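Local coordinates for probable dipeptidase (Pseudomonas aeruginosa, PDB 3B40), which probably acts as a metal-dependent dipeptidase of the membrane dipeptidase family, hydrolysing dipeptides, at residues N377-L382 against A390-L395; E120-L125 against A132-M137; A218-A223 against S248-Q253. The protein carries 11 engineered substitutions. All coordinates share one frame; numbering follows the deposited sequence.

Contact 1 (N377-L382 against A390-L395)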
loop_
_atom_site.group_PDB
_atom_site.type_symbol
_atom_site.label_atom_id
_atom_site.label_comp_id
_atom_site.label_asym_id
_atom_site.label_seq_id
_atom_site.Cartn_x
_atom_site.Cartn_y
_atom_site.Cartn_z
ATOM N N ASN A 377 -13.438 7.292 12.597
ATOM C CA ASN A 377 -12.494 8.157 13.304
ATOM C C ASN A 377 -11.713 9.056 12.332
ATOM O O ASN A 377 -11.450 10.211 12.652
ATOM C CB ASN A 377 -11.507 7.324 14.113
ATOM C CG ASN A 377 -12.127 6.739 15.370
ATOM O OD1 ASN A 377 -13.318 6.970 15.660
ATOM N ND2 ASN A 377 -11.320 6.000 16.147
ATOM N N VAL A 378 -11.364 8.524 11.156
ATOM C CA VAL A 378 -10.656 9.288 10.113
ATOM C C VAL A 378 -11.633 10.330 9.624
ATOM O O VAL A 378 -11.301 11.529 9.531
ATOM C CB VAL A 378 -10.196 8.382 8.890
ATOM C CG1 VAL A 378 -9.495 9.219 7.831
ATOM C CG2 VAL A 378 -9.271 7.247 9.351
ATOM N N THR A 379 -12.866 9.887 9.359
ATOM C CA THR A 379 -13.922 10.815 8.953
ATOM C C THR A 379 -14.195 11.933 9.971
ATOM O O THR A 379 -14.449 13.074 9.598
ATOM C CB THR A 379 -15.216 10.061 8.590
ATOM O OG1 THR A 379 -14.922 9.136 7.535
ATOM C CG2 THR A 379 -16.292 11.037 8.118
ATOM N N ALA A 380 -14.147 11.595 11.254
ATOM C CA ALA A 380 -14.328 12.585 12.322
ATOM C C ALA A 380 -13.252 13.684 12.301
ATOM O O ALA A 380 -13.555 14.862 12.531
ATOM C CB ALA A 380 -14.333 11.904 13.660
ATOM N N GLU A 381 -11.999 13.289 12.066
ATOM C CA GLU A 381 -10.891 14.263 11.898
ATOM C C GLU A 381 -11.079 15.119 10.641
ATOM O O GLU A 381 -10.819 16.317 10.682
ATOM C CB GLU A 381 -9.527 13.581 11.899
ATOM C CG GLU A 381 -8.297 14.534 11.890
ATOM C CD GLU A 381 -8.227 15.513 13.058
ATOM O OE1 GLU A 381 -8.736 15.205 14.160
ATOM O OE2 GLU A 381 -7.638 16.609 12.873
ATOM N N LEU A 382 -11.485 14.494 9.529
ATOM C CA LEU A 382 -11.872 15.223 8.303
ATOM C C LEU A 382 -13.010 16.237 8.518
ATOM O O LEU A 382 -12.913 17.408 8.119
ATOM C CB LEU A 382 -12.221 14.255 7.168
ATOM C CG LEU A 382 -11.073 13.414 6.596
ATOM C CD1 LEU A 382 -11.610 12.199 5.795
ATOM C CD2 LEU A 382 -10.148 14.324 5.795
ATOM N N ALA A 390 -19.472 15.753 0.547
ATOM C CA ALA A 390 -19.059 15.443 -0.831
ATOM C C ALA A 390 -17.556 15.153 -0.944
ATOM O O ALA A 390 -17.162 14.176 -1.596
ATOM C CB ALA A 390 -19.436 16.575 -1.785
ATOM N N ASP A 391 -16.734 16.005 -0.333
ATOM C CA ASP A 391 -15.268 15.849 -0.371
ATOM C C ASP A 391 -14.813 14.596 0.349
ATOM O O ASP A 391 -13.950 13.870 -0.152
ATOM C CB ASP A 391 -14.570 17.078 0.198
ATOM C CG ASP A 391 -14.606 18.269 -0.779
ATOM O OD1 ASP A 391 -15.177 18.136 -1.877
ATOM O OD2 ASP A 391 -14.043 19.328 -0.458
ATOM N N ILE A 392 -15.413 14.328 1.505
ATOM C CA ILE A 392 -15.158 13.080 2.226
ATOM C C ILE A 392 -15.531 11.819 1.405
ATOM O O ILE A 392 -14.782 10.830 1.420
ATOM C CB ILE A 392 -15.853 13.072 3.603
ATOM C CG1 ILE A 392 -15.309 14.217 4.461
ATOM C CG2 ILE A 392 -15.683 11.681 4.295
ATOM C CD1 ILE A 392 -16.210 14.577 5.684
ATOM N N ALA A 393 -16.663 11.857 0.694
ATOM C CA ALA A 393 -17.049 10.750 -0.171
ATOM C C ALA A 393 -16.028 10.520 -1.309
ATOM O O ALA A 393 -15.783 9.366 -1.724
ATOM C CB ALA A 393 -18.469 10.955 -0.738
ATOM N N LYS A 394 -15.437 11.595 -1.817
ATOM C CA LYS A 394 -14.412 11.489 -2.868
ATOM C C LYS A 394 -13.142 10.851 -2.285
ATOM O O LYS A 394 -12.630 9.889 -2.836
ATOM C CB LYS A 394 -14.087 12.875 -3.422
ATOM C CG LYS A 394 -15.210 13.549 -4.177
ATOM C CD LYS A 394 -14.714 14.747 -4.973
ATOM C CE LYS A 394 -15.893 15.350 -5.718
ATOM N NZ LYS A 394 -15.533 16.622 -6.388
ATOM N N LEU A 395 -12.682 11.369 -1.137
ATOM C CA LEU A 395 -11.545 10.812 -0.383
ATOM C C LEU A 395 -11.694 9.339 -0.075
ATOM O O LEU A 395 -10.754 8.570 -0.259
ATOM C CB LEU A 395 -11.239 11.601 0.923
ATOM C CG LEU A 395 -10.583 12.978 0.790
ATOM C CD1 LEU A 395 -10.670 13.774 2.097
ATOM C CD2 LEU A 395 -9.091 12.845 0.365
#

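Contact 2 (E120-L125 against A132-M137)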
loop_
_atom_site.group_PDB
_atom_site.type_symbol
_atom_site.label_atom_id
_atom_site.label_comp_id
_atom_site.label_asym_id
_atom_site.label_seq_id
_atom_site.Cartn_x
_atom_site.Cartn_y
_atom_site.Cartn_z
ATOM N N GLU A 120 -18.472 -0.467 -11.233
ATOM C CA GLU A 120 -19.891 -0.883 -11.210
ATOM C C GLU A 120 -20.156 -2.021 -10.247
ATOM O O GLU A 120 -21.067 -1.928 -9.417
ATOM C CB GLU A 120 -20.388 -1.268 -12.616
ATOM C CG GLU A 120 -20.478 -0.069 -13.585
ATOM C CD GLU A 120 -19.115 0.590 -13.935
ATOM O OE1 GLU A 120 -18.102 -0.105 -14.226
ATOM O OE2 GLU A 120 -19.077 1.842 -13.922
ATOM N N ASP A 121 -19.366 -3.093 -10.345
ATOM C CA ASP A 121 -19.492 -4.235 -9.435
ATOM C C ASP A 121 -19.324 -3.758 -8.010
ATOM O O ASP A 121 -20.051 -4.202 -7.118
ATOM C CB ASP A 121 -18.412 -5.287 -9.685
ATOM C CG ASP A 121 -18.598 -6.042 -10.970
ATOM O OD1 ASP A 121 -19.680 -5.964 -11.589
ATOM O OD2 ASP A 121 -17.623 -6.735 -11.358
ATOM N N PHE A 122 -18.321 -2.914 -7.780
ATOM C CA PHE A 122 -18.057 -2.416 -6.417
ATOM C C PHE A 122 -19.325 -1.770 -5.845
ATOM O O PHE A 122 -19.731 -2.092 -4.721
ATOM C CB PHE A 122 -16.864 -1.426 -6.396
ATOM C CG PHE A 122 -16.382 -1.087 -5.010
ATOM C CD1 PHE A 122 -15.278 -1.743 -4.468
ATOM C CD2 PHE A 122 -17.043 -0.126 -4.236
ATOM C CE1 PHE A 122 -14.828 -1.443 -3.176
ATOM C CE2 PHE A 122 -16.608 0.153 -2.943
ATOM C CZ PHE A 122 -15.488 -0.498 -2.425
ATOM N N ARG A 123 -19.954 -0.885 -6.624
ATOM C CA ARG A 123 -21.168 -0.175 -6.179
ATOM C C ARG A 123 -22.336 -1.137 -5.934
ATOM O O ARG A 123 -23.039 -1.025 -4.933
ATOM C CB ARG A 123 -21.572 0.935 -7.160
ATOM C CG ARG A 123 -20.609 2.124 -7.160
ATOM C CD ARG A 123 -21.144 3.334 -7.904
ATOM N NE ARG A 123 -20.140 3.780 -8.858
ATOM C CZ ARG A 123 -19.252 4.757 -8.662
ATOM N NH1 ARG A 123 -19.251 5.482 -7.535
ATOM N NH2 ARG A 123 -18.377 5.027 -9.634
ATOM N N ARG A 124 -22.516 -2.084 -6.851
ATOM C CA ARG A 124 -23.495 -3.165 -6.708
ATOM C C ARG A 124 -23.295 -4.003 -5.449
ATOM O O ARG A 124 -24.234 -4.175 -4.654
ATOM C CB ARG A 124 -23.470 -4.064 -7.949
ATOM C CG ARG A 124 -24.505 -5.171 -7.930
ATOM C CD ARG A 124 -24.390 -6.035 -9.173
ATOM N NE ARG A 124 -23.023 -6.518 -9.420
ATOM C CZ ARG A 124 -22.470 -7.568 -8.806
ATOM N NH1 ARG A 124 -23.153 -8.261 -7.903
ATOM N NH2 ARG A 124 -21.233 -7.936 -9.102
ATOM N N LEU A 125 -22.085 -4.544 -5.264
ATOM C CA LEU A 125 -21.781 -5.370 -4.082
ATOM C C LEU A 125 -22.052 -4.586 -2.816
ATOM O O LEU A 125 -22.639 -5.111 -1.862
ATOM C CB LEU A 125 -20.326 -5.885 -4.089
ATOM C CG LEU A 125 -19.894 -6.948 -5.109
ATOM C CD1 LEU A 125 -18.341 -7.000 -5.231
ATOM C CD2 LEU A 125 -20.471 -8.308 -4.747
ATOM N N ALA A 132 -16.775 -5.643 -0.569
ATOM C CA ALA A 132 -16.260 -5.681 -1.943
ATOM C C ALA A 132 -14.732 -5.728 -1.989
ATOM O O ALA A 132 -14.027 -4.750 -1.673
ATOM C CB ALA A 132 -16.791 -4.517 -2.744
ATOM N N ILE A 133 -14.222 -6.892 -2.348
ATOM C CA ILE A 133 -12.783 -7.063 -2.553
ATOM C C ILE A 133 -12.399 -6.570 -3.930
ATOM O O ILE A 133 -13.023 -6.954 -4.930
ATOM C CB ILE A 133 -12.382 -8.541 -2.428
ATOM C CG1 ILE A 133 -12.518 -9.008 -0.974
ATOM C CG2 ILE A 133 -10.944 -8.787 -2.976
ATOM C CD1 ILE A 133 -12.411 -10.526 -0.815
ATOM N N VAL A 134 -11.378 -5.718 -3.989
ATOM C CA VAL A 134 -10.743 -5.388 -5.248
ATOM C C VAL A 134 -9.425 -6.172 -5.249
ATOM O O VAL A 134 -8.606 -6.019 -4.338
ATOM C CB VAL A 134 -10.503 -3.865 -5.401
ATOM C CG1 VAL A 134 -9.607 -3.583 -6.623
ATOM C CG2 VAL A 134 -11.847 -3.131 -5.513
ATOM N N MET A 135 -9.281 -7.082 -6.211
ATOM C CA MET A 135 -8.140 -7.981 -6.238
ATOM C C MET A 135 -7.029 -7.187 -6.870
ATOM O O MET A 135 -7.137 -6.783 -8.023
ATOM C CB MET A 135 -8.391 -9.203 -7.115
ATOM C CG MET A 135 -7.219 -10.212 -7.104
ATOM S SD MET A 135 -7.532 -11.809 -7.983
ATOM C CE MET A 135 -8.833 -12.464 -6.920
ATOM N N SER A 136 -5.967 -6.953 -6.107
ATOM C CA SER A 136 -4.826 -6.207 -6.657
ATOM C C SER A 136 -3.641 -7.162 -6.681
ATOM O O SER A 136 -3.787 -8.327 -6.318
ATOM C CB SER A 136 -4.545 -4.949 -5.835
ATOM O OG SER A 136 -4.407 -5.259 -4.450
ATOM N N MET A 137 -2.497 -6.681 -7.151
ATOM C CA MET A 137 -1.276 -7.465 -7.223
ATOM C C MET A 137 -0.183 -6.444 -6.975
ATOM O O MET A 137 -0.242 -5.338 -7.523
ATOM C CB MET A 137 -1.145 -8.110 -8.626
ATOM C CG MET A 137 0.073 -8.999 -8.834
ATOM S SD MET A 137 -0.067 -10.313 -10.085
ATOM C CE MET A 137 0.077 -9.367 -11.549
#

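Contact 3 (A218-A223 against S248-Q253)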
loop_
_atom_site.group_PDB
_atom_site.type_symbol
_atom_site.label_atom_id
_atom_site.label_comp_id
_atom_site.label_asym_id
_atom_site.label_seq_id
_atom_site.Cartn_x
_atom_site.Cartn_y
_atom_site.Cartn_z
ATOM N N ALA A 218 11.290 5.341 -12.199
ATOM C CA ALA A 218 10.377 4.346 -12.750
ATOM C C ALA A 218 8.983 4.946 -12.814
ATOM O O ALA A 218 8.279 4.762 -13.800
ATOM C CB ALA A 218 10.382 3.115 -11.920
ATOM N N LEU A 219 8.613 5.668 -11.756
ATOM C CA LEU A 219 7.382 6.446 -11.732
ATOM C C LEU A 219 7.340 7.371 -12.940
ATOM O O LEU A 219 6.322 7.438 -13.609
ATOM C CB LEU A 219 7.292 7.295 -10.462
ATOM C CG LEU A 219 5.946 7.977 -10.178
ATOM C CD1 LEU A 219 5.697 8.109 -8.664
ATOM C CD2 LEU A 219 5.774 9.325 -10.899
ATOM N N GLU A 220 8.446 8.083 -13.207
ATOM C CA GLU A 220 8.467 9.074 -14.272
ATOM C C GLU A 220 8.202 8.410 -15.608
ATOM O O GLU A 220 7.495 8.969 -16.441
ATOM C CB GLU A 220 9.805 9.837 -14.289
ATOM C CG GLU A 220 9.916 10.869 -13.149
ATOM C CD GLU A 220 11.322 11.429 -12.977
ATOM O OE1 GLU A 220 12.276 10.903 -13.587
ATOM O OE2 GLU A 220 11.480 12.379 -12.201
ATOM N N GLN A 221 8.778 7.219 -15.794
ATOM C CA GLN A 221 8.631 6.429 -17.020
ATOM C C GLN A 221 7.237 5.846 -17.140
ATOM O O GLN A 221 6.681 5.805 -18.235
ATOM C CB GLN A 221 9.711 5.345 -17.082
ATOM C CG GLN A 221 11.098 5.955 -17.250
ATOM C CD GLN A 221 12.236 4.996 -17.036
ATOM O OE1 GLN A 221 12.108 3.767 -17.157
ATOM N NE2 GLN A 221 13.380 5.558 -16.744
ATOM N N VAL A 222 6.657 5.415 -16.028
ATOM C CA VAL A 222 5.263 4.962 -16.081
ATOM C C VAL A 222 4.403 6.142 -16.564
ATOM O O VAL A 222 3.607 5.970 -17.473
ATOM C CB VAL A 222 4.720 4.437 -14.715
ATOM C CG1 VAL A 222 3.176 4.254 -14.758
ATOM C CG2 VAL A 222 5.358 3.149 -14.342
ATOM N N ALA A 223 4.596 7.328 -15.970
ATOM C CA ALA A 223 3.803 8.510 -16.356
ATOM C C ALA A 223 3.937 8.858 -17.866
ATOM O O ALA A 223 2.929 9.040 -18.547
ATOM C CB ALA A 223 4.152 9.692 -15.467
ATOM N N SER A 248 7.527 13.292 -3.898
ATOM C CA SER A 248 7.867 14.697 -4.089
ATOM C C SER A 248 6.616 15.319 -4.671
ATOM O O SER A 248 5.759 14.600 -5.187
ATOM C CB SER A 248 9.021 14.851 -5.066
ATOM O OG SER A 248 8.658 14.379 -6.359
ATOM N N ASP A 249 6.512 16.645 -4.598
ATOM C CA ASP A 249 5.396 17.390 -5.255
ATOM C C ASP A 249 5.309 17.063 -6.734
ATOM O O ASP A 249 4.219 16.832 -7.250
ATOM C CB ASP A 249 5.567 18.906 -5.077
ATOM C CG ASP A 249 5.372 19.361 -3.645
ATOM O OD1 ASP A 249 5.212 18.532 -2.707
ATOM O OD2 ASP A 249 5.338 20.592 -3.462
ATOM N N HIS A 250 6.464 16.984 -7.405
ATOM C CA HIS A 250 6.492 16.675 -8.841
ATOM C C HIS A 250 5.941 15.271 -9.191
ATOM O O HIS A 250 5.245 15.101 -10.183
ATOM C CB HIS A 250 7.896 16.864 -9.418
ATOM C CG HIS A 250 7.953 16.641 -10.904
ATOM N ND1 HIS A 250 8.449 15.482 -11.460
ATOM C CD2 HIS A 250 7.540 17.412 -11.940
ATOM C CE1 HIS A 250 8.340 15.547 -12.775
ATOM N NE2 HIS A 250 7.795 16.709 -13.090
ATOM N N GLU A 251 6.262 14.266 -8.370
ATOM C CA GLU A 251 5.713 12.917 -8.566
ATOM C C GLU A 251 4.177 12.920 -8.456
ATOM O O GLU A 251 3.472 12.311 -9.282
ATOM C CB GLU A 251 6.324 11.934 -7.554
ATOM C CG GLU A 251 7.770 11.578 -7.882
ATOM C CD GLU A 251 8.452 10.739 -6.810
ATOM O OE1 GLU A 251 8.598 11.194 -5.639
ATOM O OE2 GLU A 251 8.878 9.629 -7.145
ATOM N N MET A 252 3.675 13.627 -7.452
ATOM C CA MET A 252 2.237 13.887 -7.262
ATOM C C MET A 252 1.606 14.563 -8.482
ATOM O O MET A 252 0.521 14.176 -8.929
ATOM C CB MET A 252 1.995 14.756 -6.001
ATOM C CG MET A 252 2.256 14.113 -4.609
ATOM S SD MET A 252 1.994 15.248 -3.146
ATOM C CE MET A 252 3.596 14.987 -2.472
ATOM N N GLN A 253 2.283 15.562 -9.048
ATOM C CA GLN A 253 1.743 16.243 -10.235
ATOM C C GLN A 253 1.603 15.273 -11.412
ATOM O O GLN A 253 0.630 15.328 -12.146
ATOM C CB GLN A 253 2.623 17.421 -10.645
ATOM C CG GLN A 253 2.431 18.695 -9.780
ATOM C CD GLN A 253 0.970 19.150 -9.729
ATOM O OE1 GLN A 253 0.390 19.535 -10.763
ATOM N NE2 GLN A 253 0.368 19.100 -8.528
#

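Contact 1 (N377-L382 against A390-L395)
A helical hairpin brings T379 and L382 of helix 375-385 against I392 and L395 of helix 389-409, the connection between the two helices being very short. The axes of the segments run at 139° to each other, nearer antiparallel than perpendicular, and approach to 11.0 Å; the side chains meet through carbon atoms. I392 works with both its branches. Its CG2 meets the methyl of T379, CG2 to CG2 at 3.9 Å, while its CG1 lies 4.1 Å from CB of L382. One turn further along the second helix, CD1 of L395 rests against the fork of L382, 3.8 Å from its CD2 and 4.1 Å from its CD1. No hydrogen bond crosses between the segments. Both helices belong to the C-terminal part of a membrane dipeptidase (peptidase family M19) chain, whose fold is of the TIM-barrel type, and helix 9-19 closes over this pair, with L18 touching T379 and I392. The T379 side chain has two roles: with chi1 at -58° its CG2 lies anti to the backbone N and turns to I392, and OG1, beside the backbone N, is hydrogen-bonded to H19 NE2 and to W396 NE1. Both partners of this buried hydroxyl lie outside the two segments. Y387 of the connection touches L382 and I392, and I342 of helix 335-349 reaches L395.

Contact 2 (E120-L125 against A132-M137)
The methyl of A132 sits over one face of the F122 ring, a CH-pi contact in which CB lies 3.9 Å from the ring centroid and 27° off the ring normal. The carbon is displaced toward the rim, so its closest ring atom is F122 CD1, at 3.6 Å from A132 CB. The contact joins the helix and the second strand of a beta-alpha-beta unit, strand 113-115, helix 119-127 and strand 131-138, with both strands in the parallel sheet of the TIM-barrel-type fold. Helix and strand segments run nearly antiparallel, at 158°, and their axes come within 8.6 Å. At this distance the A132 methyl, which points at the helix, touches two of its residues. L125, one turn on from F122, brings CD1 to 3.8 Å from A132 CB. Two residues along the strand, V134 meets the same ring obliquely, its CG2 lying 3.8 Å from F122 CD1, and the two side chains lie crosswise. F122 reaches the strand because its CG is anti to the backbone N (chi1 -169°), which swings the ring out from a CB that does not itself point there. Further out, the F25 ring meets that of F122 roughly perpendicularly, and helix 389-409 adds L401 against F122 and W404 against V134. Backbone hydrogen bonds between A132 and both S61 and A63, and between I133 and both G114 and A116, tie the strand to its two neighbours. On the helix, D121 OD2 is hydrogen-bonded to Y117 N, and R124 NH1 pairs with E128; R124 also forms a salt bridge with D121, whose OD1 lies in plane at the guanidinium edge, 3.5 Å from R124 NH2.

Contact 3 (A218-A223 against S248-Q253)
E251 of helix 249-257 packs on L219 of helix 216-225, and S248 begins the second segment as N-cap. It forms a capping box with E251: S248 OG accepts from E251 N at 3.1 Å, and S248 N gives a nearly straight bond (174°) to E251 OE1 at 2.9 Å, using the anti lone pair of that oxygen. H250 follows on the outer side of the contact, its ND1 4.4 Å from E220 OE2, too far for a bond, though the glutamate might still favour a protonated imidazole. E251 then crosses L219 obliquely. Its CB lies 4.0 Å from L219 CD1, and the chain, extended beyond CG, carries OE2 alongside the same methyl, OE2 to CD1 3.8 Å, while L219 CD2 lies 4.1 Å from E251 O. Both carboxylate oxygens are engaged, OE1 in the capping box and OE2 by T216 OG1, so the buried carboxylate is fixed between the starts of the two helices. M252 turns from the contact to helix 335-349. Beyond the segment, L254 touches L219, E220 and A223. Helix 249-257 thus packs between helices 216-225 and 335-349, the chain passing from the first through strand 230-235 of the parallel sheet.

How the contacts relate
The contacts follow one another along the chain in the order 2, 3, 1, and none touches another. Contacts 1 and 2 have centres about 20 Å apart and nearest atoms about 8 Å apart; contact 3 lies further off, its centre about 26 Å from that of contact 1 and about 27 Å from that of contact 2. Helix 389-409 links contacts 1 and 2, supplying I392 and L395 to the first and reaching F122 and V134 of the second. Helix 335-349 touches contacts 1 and 3. Contact 1 lies near bound metal: the I392 side chain is about 7 Å from a calcium ion and the L395 side chain about 13 Å from a cadmium ion. D389, just before A390, binds calcium with H14.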